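Local coordinates for protein disulfide isomerase (Pseudomonas aeruginosa, PDB 4N30), which probably exchanges thiols and disulfides in other proteins, as a DsbA-type member of the thioredoxin family, at residues Asn45-Tyr49 against Gly117-Trp122; Leu48-Ala54 against Pro84-Val89; Cys66-Tyr72 against Thr183-Val187; Gln105-Val109 against Ala124-Ile128. All blocks are in the same frame, centred on the assembly; numbering follows the deposited sequence.

Contact 1 (Asn45-Tyr49 against Gly117-Trp122)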
loop_
_atom_site.group_PDB
_atom_site.type_symbol
_atom_site.label_atom_id
_atom_site.label_comp_id
_atom_site.label_asym_id
_atom_site.label_seq_id
_atom_site.Cartn_x
_atom_site.Cartn_y
_atom_site.Cartn_z
ATOM N N ASN A 45 7.961 4.299 -7.045
ATOM C CA ASN A 45 9.284 3.899 -6.635
ATOM C C ASN A 45 9.195 3.396 -5.194
ATOM O O ASN A 45 9.154 2.194 -4.954
ATOM C CB ASN A 45 10.290 5.010 -6.868
ATOM C CG ASN A 45 11.669 4.636 -6.431
ATOM O OD1 ASN A 45 11.891 3.648 -5.762
ATOM N ND2 ASN A 45 12.659 5.411 -6.876
ATOM N N HIS A 46 9.125 4.312 -4.219
ATOM C CA HIS A 46 9.172 3.877 -2.844
ATOM C C HIS A 46 7.925 3.034 -2.467
ATOM O O HIS A 46 8.077 2.205 -1.611
ATOM C CB HIS A 46 9.301 5.035 -1.844
ATOM C CG HIS A 46 8.237 6.066 -1.914
ATOM N ND1 HIS A 46 7.141 6.119 -1.079
ATOM C CD2 HIS A 46 8.111 7.189 -2.770
ATOM C CE1 HIS A 46 6.393 7.235 -1.381
ATOM N NE2 HIS A 46 6.993 7.886 -2.420
ATOM N N SER A 47 6.798 3.268 -3.147
ATOM C CA SER A 47 5.590 2.492 -2.843
ATOM C C SER A 47 5.462 1.203 -3.638
ATOM O O SER A 47 4.404 0.521 -3.503
ATOM C CB SER A 47 4.365 3.421 -3.043
ATOM O OG SER A 47 4.292 3.834 -4.399
ATOM N N LEU A 48 6.449 0.848 -4.435
ATOM C CA LEU A 48 6.476 -0.312 -5.368
ATOM C C LEU A 48 7.212 -1.456 -4.720
ATOM O O LEU A 48 8.314 -1.247 -4.188
ATOM C CB LEU A 48 7.331 0.011 -6.619
ATOM C CG LEU A 48 7.626 -1.182 -7.565
ATOM C CD1 LEU A 48 6.366 -1.753 -8.197
ATOM C CD2 LEU A 48 8.599 -0.739 -8.636
ATOM N N TYR A 49 6.647 -2.681 -4.750
ATOM C CA TYR A 49 7.327 -3.890 -4.322
ATOM C C TYR A 49 7.310 -4.813 -5.499
ATOM O O TYR A 49 6.267 -5.088 -6.107
ATOM C CB TYR A 49 6.571 -4.495 -3.134
ATOM C CG TYR A 49 7.243 -5.704 -2.585
ATOM C CD1 TYR A 49 8.373 -5.597 -1.744
ATOM C CD2 TYR A 49 6.812 -6.979 -2.962
ATOM C CE1 TYR A 49 9.019 -6.778 -1.320
ATOM C CE2 TYR A 49 7.460 -8.176 -2.561
ATOM C CZ TYR A 49 8.557 -7.990 -1.724
ATOM O OH TYR A 49 9.242 -9.093 -1.279
ATOM N N GLY A 117 13.723 5.307 0.504
ATOM C CA GLY A 117 13.215 4.631 -0.667
ATOM C C GLY A 117 12.244 3.504 -0.386
ATOM O O GLY A 117 11.643 3.374 0.690
ATOM N N ALA A 118 12.142 2.581 -1.304
ATOM C CA ALA A 118 11.250 1.403 -1.125
ATOM C C ALA A 118 11.622 0.566 -0.012
ATOM O O ALA A 118 10.735 0.002 0.702
ATOM C CB ALA A 118 11.233 0.575 -2.437
ATOM N N LYS A 119 12.869 0.313 0.239
ATOM C CA LYS A 119 13.250 -0.559 1.278
ATOM C C LYS A 119 12.761 0.011 2.635
ATOM O O LYS A 119 12.145 -0.689 3.448
ATOM C CB LYS A 119 14.804 -0.750 1.314
ATOM C CG LYS A 119 15.335 -1.569 2.512
ATOM C CD LYS A 119 15.054 -3.054 2.337
ATOM C CE LYS A 119 15.303 -3.887 3.599
ATOM N NZ LYS A 119 16.734 -4.301 3.685
ATOM N N ALA A 120 12.941 1.319 2.833
ATOM C CA ALA A 120 12.465 1.952 4.065
ATOM C C ALA A 120 10.929 1.988 4.147
ATOM O O ALA A 120 10.396 1.816 5.249
ATOM C CB ALA A 120 13.046 3.383 4.239
ATOM N N PHE A 121 10.303 2.257 3.029
ATOM C CA PHE A 121 8.869 2.326 2.991
ATOM C C PHE A 121 8.247 0.987 3.415
ATOM O O PHE A 121 7.415 0.951 4.353
ATOM C CB PHE A 121 8.400 2.702 1.573
ATOM C CG PHE A 121 6.914 2.664 1.380
ATOM C CD1 PHE A 121 6.217 3.837 1.563
ATOM C CD2 PHE A 121 6.212 1.534 0.989
ATOM C CE1 PHE A 121 4.839 3.910 1.356
ATOM C CE2 PHE A 121 4.828 1.611 0.770
ATOM C CZ PHE A 121 4.153 2.793 0.996
ATOM N N TRP A 122 8.686 -0.104 2.833
ATOM C CA TRP A 122 8.099 -1.391 3.172
ATOM C C TRP A 122 8.537 -1.904 4.522
ATOM O O TRP A 122 7.724 -2.519 5.194
ATOM C CB TRP A 122 8.389 -2.407 2.039
ATOM C CG TRP A 122 7.633 -2.077 0.811
ATOM C CD1 TRP A 122 8.114 -1.426 -0.324
ATOM C CD2 TRP A 122 6.257 -2.348 0.540
ATOM N NE1 TRP A 122 7.114 -1.239 -1.253
ATOM C CE2 TRP A 122 5.959 -1.825 -0.783
ATOM C CE3 TRP A 122 5.191 -2.989 1.268
ATOM C CZ2 TRP A 122 4.690 -1.892 -1.315
ATOM C CZ3 TRP A 122 3.927 -3.087 0.685
ATOM C CH2 TRP A 122 3.688 -2.518 -0.605
HETATM O O HOH W 1 13.714 3.155 -3.861
#
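A single water joins N45 to A118 where the loop meets the kinked helix: it donates to N45 OD1 at 2.7 Å and accepts from A118 N, an amide with no bond to the preceding turn of helix. The H46 carbonyl then lies against the helix, its O 3.3 Å from A118 CA in a C-H...O contact and close to CB of F121. The F121 ring carries two further partners. S47 CA sits over its face, 4.0 Å from the ring centroid, as a CH-pi contact, and the H46 ring turns an edge toward that ring in an offset edge-to-face pair with the planes at 66°. The neighbouring indole of W122 works differently. Its NE1 gives a weak, bent bond to L48 O at 3.2 Å (134°), while Y49 lies over one indole face, CB 3.6 Å from CE2 of W122, and presents a ring edge to that face. Because CG of Y49 is anti to the backbone N (chi1 -177°), the ring runs on past the indole, and its hydroxyl bonds to D81. The type I turn N45-L48, which leads into edge strand 48-49 of the thioredoxin-fold sheet, is thus seated on helix 99-131. With one weak direct hydrogen bond and one bridging water, attachment here relies largely on the F121 and W122 rings packing against S47 CA, the H46 backbone and Y49.

Contact 2 (Leu48-Ala54 against Pro84-Val89)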
loop_
_atom_site.group_PDB
_atom_site.type_symbol
_atom_site.label_atom_id
_atom_site.label_comp_id
_atom_site.label_asym_id
_atom_site.label_seq_id
_atom_site.Cartn_x
_atom_site.Cartn_y
_atom_site.Cartn_z
ATOM N N LEU A 48 6.449 0.848 -4.435
ATOM C CA LEU A 48 6.476 -0.312 -5.368
ATOM C C LEU A 48 7.212 -1.456 -4.720
ATOM O O LEU A 48 8.314 -1.247 -4.188
ATOM C CB LEU A 48 7.331 0.011 -6.619
ATOM C CG LEU A 48 7.626 -1.182 -7.565
ATOM C CD1 LEU A 48 6.366 -1.753 -8.197
ATOM C CD2 LEU A 48 8.599 -0.739 -8.636
ATOM N N TYR A 49 6.647 -2.681 -4.750
ATOM C CA TYR A 49 7.327 -3.890 -4.322
ATOM C C TYR A 49 7.310 -4.813 -5.499
ATOM O O TYR A 49 6.267 -5.088 -6.107
ATOM C CB TYR A 49 6.571 -4.495 -3.134
ATOM C CG TYR A 49 7.243 -5.704 -2.585
ATOM C CD1 TYR A 49 8.373 -5.597 -1.744
ATOM C CD2 TYR A 49 6.812 -6.979 -2.962
ATOM C CE1 TYR A 49 9.019 -6.778 -1.320
ATOM C CE2 TYR A 49 7.460 -8.176 -2.561
ATOM C CZ TYR A 49 8.557 -7.990 -1.724
ATOM O OH TYR A 49 9.242 -9.093 -1.279
ATOM N N GLY A 50 8.494 -5.370 -5.857
ATOM C CA GLY A 50 8.609 -6.268 -7.024
ATOM C C GLY A 50 9.251 -5.586 -8.196
ATOM O O GLY A 50 9.809 -4.489 -8.094
ATOM N N ASP A 51 9.127 -6.208 -9.335
ATOM C CA ASP A 51 9.862 -5.742 -10.513
ATOM C C ASP A 51 9.181 -4.535 -11.111
ATOM O O ASP A 51 7.972 -4.593 -11.406
ATOM C CB ASP A 51 9.943 -6.901 -11.526
ATOM C CG ASP A 51 10.735 -6.548 -12.852
ATOM O OD1 ASP A 51 11.101 -5.405 -13.108
ATOM O OD2 ASP A 51 10.921 -7.471 -13.683
ATOM N N ALA A 52 9.861 -3.438 -11.326
ATOM C CA ALA A 52 9.262 -2.271 -11.896
ATOM C C ALA A 52 8.666 -2.489 -13.314
ATOM O O ALA A 52 7.753 -1.755 -13.703
ATOM C CB ALA A 52 10.257 -1.071 -11.940
ATOM N N LYS A 53 9.194 -3.466 -14.015
ATOM C CA LYS A 53 8.708 -3.670 -15.379
ATOM C C LYS A 53 7.674 -4.773 -15.449
ATOM O O LYS A 53 7.309 -5.231 -16.539
ATOM C CB LYS A 53 9.863 -3.950 -16.345
ATOM C CG LYS A 53 10.951 -2.890 -16.367
ATOM C CD LYS A 53 10.400 -1.487 -16.518
ATOM C CE LYS A 53 11.457 -0.452 -16.133
ATOM N NZ LYS A 53 12.542 -0.506 -17.151
ATOM N N ALA A 54 7.122 -5.203 -14.288
ATOM C CA ALA A 54 6.092 -6.241 -14.289
ATOM C C ALA A 54 4.907 -5.843 -15.197
ATOM O O ALA A 54 4.428 -4.709 -15.234
ATOM C CB ALA A 54 5.615 -6.544 -12.859
ATOM N N PRO A 84 7.088 -13.037 -10.602
ATOM C CA PRO A 84 7.854 -11.868 -11.067
ATOM C C PRO A 84 7.153 -10.979 -12.089
ATOM O O PRO A 84 7.474 -9.790 -12.145
ATOM C CB PRO A 84 9.169 -12.480 -11.608
ATOM C CG PRO A 84 9.306 -13.740 -10.876
ATOM C CD PRO A 84 7.934 -14.256 -10.556
ATOM N N ASP A 85 6.170 -11.577 -12.780
ATOM C CA ASP A 85 5.392 -10.830 -13.753
ATOM C C ASP A 85 4.366 -9.837 -13.161
ATOM O O ASP A 85 3.769 -9.027 -13.887
ATOM C CB ASP A 85 4.683 -11.775 -14.740
ATOM C CG ASP A 85 5.668 -12.449 -15.680
ATOM O OD1 ASP A 85 6.480 -11.695 -16.268
ATOM O OD2 ASP A 85 5.592 -13.686 -15.793
ATOM N N VAL A 86 4.251 -9.881 -11.820
ATOM C CA VAL A 86 3.265 -9.045 -11.088
ATOM C C VAL A 86 4.003 -8.243 -10.040
ATOM O O VAL A 86 4.919 -8.811 -9.371
ATOM C CB VAL A 86 2.209 -9.946 -10.419
ATOM C CG1 VAL A 86 1.106 -9.067 -9.797
ATOM C CG2 VAL A 86 1.603 -10.923 -11.433
ATOM N N ASN A 87 3.692 -6.967 -9.943
ATOM C CA ASN A 87 4.255 -6.167 -8.837
ATOM C C ASN A 87 3.114 -5.635 -8.009
ATOM O O ASN A 87 1.940 -5.939 -8.243
ATOM C CB ASN A 87 5.242 -5.113 -9.390
ATOM C CG ASN A 87 4.563 -4.064 -10.192
ATOM O OD1 ASN A 87 3.395 -3.778 -10.103
ATOM N ND2 ASN A 87 5.380 -3.418 -11.040
ATOM N N LEU A 88 3.492 -4.947 -6.942
ATOM C CA LEU A 88 2.543 -4.504 -5.896
ATOM C C LEU A 88 2.785 -3.053 -5.602
ATOM O O LEU A 88 3.966 -2.651 -5.401
ATOM C CB LEU A 88 2.816 -5.370 -4.598
ATOM C CG LEU A 88 2.126 -4.886 -3.336
ATOM C CD1 LEU A 88 0.592 -5.032 -3.436
ATOM C CD2 LEU A 88 2.549 -5.754 -2.171
ATOM N N VAL A 89 1.744 -2.226 -5.622
ATOM C CA VAL A 89 1.860 -0.838 -5.219
ATOM C C VAL A 89 0.953 -0.539 -4.093
ATOM O O VAL A 89 -0.281 -0.876 -4.172
ATOM C CB VAL A 89 1.594 0.122 -6.423
ATOM C CG1 VAL A 89 1.598 1.555 -5.939
ATOM C CG2 VAL A 89 2.662 -0.114 -7.519
HETATM O O HOH W 2 7.576 -8.517 -9.721
HETATM O O HOH W 3 4.615 -1.084 -12.668
#
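An antiparallel strand pair at the rim of the sheet opens this contact, with Y49 and L88 as its hydrogen-bonded pair. Y49 N donates to L88 O at 2.8 Å, and L88 N returns a bond to Y49 O. L48 and V89 form the adjoining non-hydrogen-bonded pair, where, in one of the two conformers of L48, its CD1 meets CG2 of V89 at 4.1 Å on the face away from Y49 and L88. In that conformer the L48 side chain runs at about a right angle to that of N87, its CD1 3.4 Å from ND2 of N87. Strand 48-49 is the outermost strand of the thioredoxin-fold sheet beside strand 86-92, and past it the chain leaves for a type I turn, D51-A54, to which the N87 side chain is hydrogen-bonded. CG of N87 stands between its backbone N and carbonyl carbon (chi1 68°), which directs ND2 to D51 O at 2.9 Å, nearly in the amide plane and with a fairly straight bond of 164°. A54 N reaches D51 O from the opposite face of the carbonyl, so two donors grip that oxygen, while OD1 of N87 is held by T57 on the next strand. D51 also forms an Asx turn, its OD1 accepting from K53 N at 2.9 Å from above the carboxylate plane. A54 turns its CB onto the backbone of 85-87, 3.3 Å from D85 O. One water accepts from D51 N and donates to both P84 O and V86 O.

Contact 3 (Cys66-Tyr72 against Thr183-Val187)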
loop_
_atom_site.group_PDB
_atom_site.type_symbol
_atom_site.label_atom_id
_atom_site.label_comp_id
_atom_site.label_asym_id
_atom_site.label_seq_id
_atom_site.Cartn_x
_atom_site.Cartn_y
_atom_site.Cartn_z
ATOM N N CYS A 66 -5.745 -1.541 9.894
ATOM C CA CYS A 66 -6.765 -2.558 9.518
ATOM C C CYS A 66 -6.213 -3.942 9.705
ATOM O O CYS A 66 -5.128 -4.335 9.256
ATOM C CB CYS A 66 -7.092 -2.306 8.031
ATOM S SG CYS A 66 -8.025 -3.703 7.315
ATOM N N PRO A 67 -6.964 -4.744 10.501
ATOM C CA PRO A 67 -6.459 -6.097 10.834
ATOM C C PRO A 67 -6.405 -6.989 9.624
ATOM O O PRO A 67 -5.617 -7.964 9.657
ATOM C CB PRO A 67 -7.517 -6.581 11.892
ATOM C CG PRO A 67 -8.751 -5.838 11.548
ATOM C CD PRO A 67 -8.284 -4.446 11.096
ATOM N N PHE A 68 -7.252 -6.743 8.663
ATOM C CA PHE A 68 -7.169 -7.523 7.403
ATOM C C PHE A 68 -5.906 -7.201 6.625
ATOM O O PHE A 68 -5.195 -8.081 6.141
ATOM C CB PHE A 68 -8.451 -7.258 6.568
ATOM C CG PHE A 68 -9.740 -7.643 7.240
ATOM C CD1 PHE A 68 -10.102 -9.013 7.385
ATOM C CD2 PHE A 68 -10.629 -6.631 7.645
ATOM C CE1 PHE A 68 -11.360 -9.322 8.004
ATOM C CE2 PHE A 68 -11.885 -6.951 8.188
ATOM C CZ PHE A 68 -12.243 -8.267 8.367
ATOM N N CYS A 69 -5.649 -5.915 6.535
ATOM C CA CYS A 69 -4.409 -5.505 5.856
ATOM C C CYS A 69 -3.175 -6.025 6.582
ATOM O O CYS A 69 -2.195 -6.369 5.895
ATOM C CB CYS A 69 -4.378 -3.995 5.762
ATOM S SG CYS A 69 -5.619 -3.287 4.666
ATOM N N LYS A 70 -3.211 -6.051 7.924
ATOM C CA LYS A 70 -2.083 -6.564 8.602
ATOM C C LYS A 70 -1.747 -8.042 8.272
ATOM O O LYS A 70 -0.604 -8.383 8.034
ATOM C CB LYS A 70 -2.307 -6.374 10.148
ATOM C CG LYS A 70 -1.163 -6.991 10.975
ATOM C CD LYS A 70 -1.297 -6.685 12.454
ATOM C CE LYS A 70 -0.143 -7.275 13.177
ATOM N NZ LYS A 70 0.037 -6.903 14.629
ATOM N N VAL A 71 -2.753 -8.889 8.209
ATOM C CA VAL A 71 -2.401 -10.289 7.891
ATOM C C VAL A 71 -2.214 -10.482 6.374
ATOM O O VAL A 71 -1.499 -11.342 5.920
ATOM C CB VAL A 71 -3.428 -11.268 8.490
ATOM C CG1 VAL A 71 -4.812 -10.971 7.939
ATOM C CG2 VAL A 71 -3.067 -12.725 8.237
ATOM N N TYR A 72 -2.891 -9.683 5.568
ATOM C CA TYR A 72 -2.862 -9.945 4.127
ATOM C C TYR A 72 -1.644 -9.390 3.478
ATOM O O TYR A 72 -1.117 -10.036 2.512
ATOM C CB TYR A 72 -4.123 -9.256 3.474
ATOM C CG TYR A 72 -4.294 -9.582 2.045
ATOM C CD1 TYR A 72 -4.539 -10.938 1.631
ATOM C CD2 TYR A 72 -4.274 -8.605 1.096
ATOM C CE1 TYR A 72 -4.695 -11.236 0.284
ATOM C CE2 TYR A 72 -4.505 -8.918 -0.257
ATOM C CZ TYR A 72 -4.718 -10.244 -0.620
ATOM O OH TYR A 72 -4.883 -10.468 -2.001
ATOM N N THR A 183 -10.920 -2.000 3.276
ATOM C CA THR A 183 -9.548 -2.433 3.038
ATOM C C THR A 183 -9.300 -3.821 3.481
ATOM O O THR A 183 -9.955 -4.319 4.449
ATOM C CB THR A 183 -8.515 -1.530 3.756
ATOM O OG1 THR A 183 -8.854 -1.453 5.138
ATOM C CG2 THR A 183 -8.549 -0.075 3.196
ATOM N N PRO A 184 -8.496 -4.594 2.809
ATOM C CA PRO A 184 -7.820 -4.224 1.540
ATOM C C PRO A 184 -8.758 -4.333 0.369
ATOM O O PRO A 184 -9.702 -5.205 0.329
ATOM C CB PRO A 184 -6.718 -5.311 1.421
ATOM C CG PRO A 184 -7.358 -6.540 2.098
ATOM C CD PRO A 184 -8.109 -5.967 3.256
ATOM N N THR A 185 -8.605 -3.467 -0.590
ATOM C CA THR A 185 -9.292 -3.632 -1.908
ATOM C C THR A 185 -8.180 -3.549 -2.935
ATOM O O THR A 185 -7.241 -2.735 -2.808
ATOM C CB THR A 185 -10.285 -2.521 -2.161
ATOM O OG1 THR A 185 -11.384 -2.701 -1.264
ATOM C CG2 THR A 185 -10.867 -2.581 -3.603
ATOM N N LEU A 186 -8.209 -4.450 -3.901
ATOM C CA LEU A 186 -7.204 -4.485 -4.994
ATOM C C LEU A 186 -7.731 -3.901 -6.268
ATOM O O LEU A 186 -8.862 -4.209 -6.600
ATOM C CB LEU A 186 -6.731 -5.919 -5.219
ATOM C CG LEU A 186 -6.350 -6.680 -3.970
ATOM C CD1 LEU A 186 -5.803 -8.082 -4.399
ATOM C CD2 LEU A 186 -5.294 -5.929 -3.136
ATOM N N VAL A 187 -6.894 -3.156 -6.937
ATOM C CA VAL A 187 -7.162 -2.801 -8.353
ATOM C C VAL A 187 -5.972 -3.414 -9.096
ATOM O O VAL A 187 -4.859 -2.908 -8.929
ATOM C CB VAL A 187 -7.308 -1.292 -8.576
ATOM C CG1 VAL A 187 -7.432 -1.043 -10.115
ATOM C CG2 VAL A 187 -8.524 -0.736 -7.868
#
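C66 SG lies 3.2 Å from T183 OG1, and C69 SG packs 3.5 Å from T183 CB. Between the two cysteines, C66 SG is the N-cap acceptor of helix 67-81, taking a nearly straight bond (166°) from C69 N at 3.3 Å. The sulfurs themselves, C66 SG and C69 SG, stand 3.6 Å apart, too far for a disulfide, so the pair is reduced. SG of C66 is anti to its own backbone N (chi1 167°), which swings the sulfur over the start of the helix and toward the threonine. This layout fits the thioredoxin-type CxxC motif, C66 to C69, at a helix start, with the loop that faces it carrying the cis-proline, P184, preceded by T183. In this family such a pairing marks the active-site surface, and these cysteines are probably the redox pair. Apolar contacts make up the rest. F68 CB meets P184 CD at 3.6 Å, and C69 SG touches the same CD. CD2 of Y72 bears on P184 CG at 3.8 Å. Farther along, Y72 and L186 approach from opposite directions: CD2 of the leucine sits at the edge of the phenol ring, near its plane, and CD1 touches the hydroxyl oxygen, whose hydrogen bond goes to A203 O.

Contact 4 (Gln105-Val109 against Ala124-Ile128)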
loop_
_atom_site.group_PDB
_atom_site.type_symbol
_atom_site.label_atom_id
_atom_site.label_comp_id
_atom_site.label_asym_id
_atom_site.label_seq_id
_atom_site.Cartn_x
_atom_site.Cartn_y
_atom_site.Cartn_z
ATOM N N GLN A 105 -0.017 7.239 10.513
ATOM C CA GLN A 105 0.833 6.143 10.080
ATOM C C GLN A 105 1.040 6.170 8.572
ATOM O O GLN A 105 2.181 5.842 8.109
ATOM C CB GLN A 105 0.232 4.842 10.578
ATOM C CG GLN A 105 0.431 4.767 12.106
ATOM C CD GLN A 105 -0.552 3.794 12.773
ATOM O OE1 GLN A 105 -1.090 2.826 12.124
ATOM N NE2 GLN A 105 -0.786 3.994 14.019
ATOM N N ALA A 106 0.045 6.591 7.768
ATOM C CA ALA A 106 0.246 6.765 6.359
ATOM C C ALA A 106 1.372 7.807 6.104
ATOM O O ALA A 106 2.205 7.647 5.219
ATOM C CB ALA A 106 -1.083 7.159 5.693
ATOM N N ARG A 107 1.318 8.881 6.864
ATOM C CA ARG A 107 2.357 9.901 6.688
ATOM C C ARG A 107 3.703 9.387 7.104
ATOM O O ARG A 107 4.720 9.725 6.419
ATOM C CB ARG A 107 1.960 11.143 7.473
ATOM C CG ARG A 107 0.708 11.905 7.011
ATOM C CD ARG A 107 0.332 13.112 7.847
ATOM N NE ARG A 107 -1.043 13.446 7.709
ATOM C CZ ARG A 107 -1.994 13.255 8.655
ATOM N NH1 ARG A 107 -1.686 12.961 9.912
ATOM N NH2 ARG A 107 -3.211 13.654 8.325
ATOM N N LEU A 108 3.831 8.617 8.138
ATOM C CA LEU A 108 5.098 8.064 8.578
ATOM C C LEU A 108 5.695 7.205 7.465
ATOM O O LEU A 108 6.911 7.339 7.160
ATOM C CB LEU A 108 4.969 7.193 9.819
ATOM C CG LEU A 108 4.740 7.964 11.067
ATOM C CD1 LEU A 108 4.464 6.973 12.195
ATOM C CD2 LEU A 108 5.923 8.848 11.400
ATOM N N VAL A 109 4.877 6.414 6.757
ATOM C CA VAL A 109 5.487 5.501 5.792
ATOM C C VAL A 109 5.952 6.327 4.520
ATOM O O VAL A 109 6.998 6.026 3.902
ATOM C CB VAL A 109 4.670 4.261 5.383
ATOM C CG1 VAL A 109 4.413 3.391 6.590
ATOM C CG2 VAL A 109 3.386 4.625 4.659
ATOM N N ALA A 124 8.912 0.149 7.004
ATOM C CA ALA A 124 8.118 0.992 7.944
ATOM C C ALA A 124 6.718 0.393 7.980
ATOM O O ALA A 124 6.035 0.441 9.035
ATOM C CB ALA A 124 8.099 2.442 7.549
ATOM N N ILE A 125 6.181 -0.058 6.824
ATOM C CA ILE A 125 4.853 -0.738 6.833
ATOM C C ILE A 125 4.863 -1.929 7.810
ATOM O O ILE A 125 3.963 -2.107 8.676
ATOM C CB ILE A 125 4.493 -1.189 5.406
ATOM C CG1 ILE A 125 4.076 0.043 4.584
ATOM C CG2 ILE A 125 3.314 -2.240 5.450
ATOM C CD1 ILE A 125 3.750 -0.173 3.160
ATOM N N ASP A 126 5.897 -2.796 7.724
ATOM C CA ASP A 126 6.008 -3.934 8.656
ATOM C C ASP A 126 6.127 -3.479 10.080
ATOM O O ASP A 126 5.506 -4.031 11.017
ATOM C CB ASP A 126 7.239 -4.815 8.318
ATOM C CG ASP A 126 7.076 -5.611 7.038
ATOM O OD1 ASP A 126 5.960 -5.763 6.591
ATOM O OD2 ASP A 126 8.164 -6.008 6.490
ATOM N N ALA A 127 6.979 -2.495 10.294
ATOM C CA ALA A 127 7.196 -2.051 11.678
ATOM C C ALA A 127 5.909 -1.502 12.267
ATOM O O ALA A 127 5.618 -1.743 13.457
ATOM C CB ALA A 127 8.283 -0.957 11.692
ATOM N N ILE A 128 5.134 -0.739 11.514
ATOM C CA ILE A 128 3.877 -0.147 11.998
ATOM C C ILE A 128 2.887 -1.249 12.238
ATOM O O ILE A 128 2.202 -1.286 13.310
ATOM C CB ILE A 128 3.340 0.955 11.066
ATOM C CG1 ILE A 128 4.285 2.121 11.129
ATOM C CG2 ILE A 128 1.902 1.331 11.492
ATOM C CD1 ILE A 128 3.984 3.145 10.023
#
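V109 and I128 cross obliquely in this helix-helix contact, the CG1 methyl of the valine pressed against the CD1 methyl of the isoleucine at 3.5 Å, tighter than usual for two carbons. The isoleucine reaches that far because CG1 is anti to its carbonyl carbon (chi1 -68°) and the chain then runs on extended (chi2 169°), so CD1 projects across the gap. At the other branch of I128 the aliphatic part of Q105 slants over the CG2 methyl, the glutamine CG 3.8 Å away. L108 supplies a lighter touch, its CB 4.2 Å from CD1 of I128. Toward the V109-A124 end the same valine CG1 also meets A124 CB and CG1 of I125, each at 3.9 Å. Both segments lie within the helical run 99-131, which turns back on itself between them at the break around G117, and their short axes run 10.0 Å apart at 146°, nearly antiparallel. A helical insertion in the thioredoxin fold is characteristic of DsbA proteins, and this helical run is consistent with it. Outside the pair, L108 faces helix 151-160 through L154 and A158, while V109 and I125 look toward strand 86-92 through H92 and W90; a disulfide, C111 to C157, also ties this helix to helix 151-160. No hydrogen bond joins the two segments, so the two arms of the helical run are held at this point by the interlocking of branched aliphatic groups, a matter of shape rather than of directed polar bonds.

Overall arrangement
From the N terminus, contacts 1 and 2 set out from the same edge strand, 48-49. Contact 2 closes first, on strand 86-92, completing the sheet edge; contact 1 closes later, on helix 99-131, and the two touch where W122 meets L88. Contact 3 opens at C66 and closes only at 183-187, so its long loop crosses both and ties the start of helix 67-81 to strand 185-190. Contact 4 lies wholly within that loop, crosses contact 1 along helix 99-131, touching it through F121 and V109, and follows contact 2 in series. Sheet edge, inserted helices and the CxxC end of the fold are thereby linked.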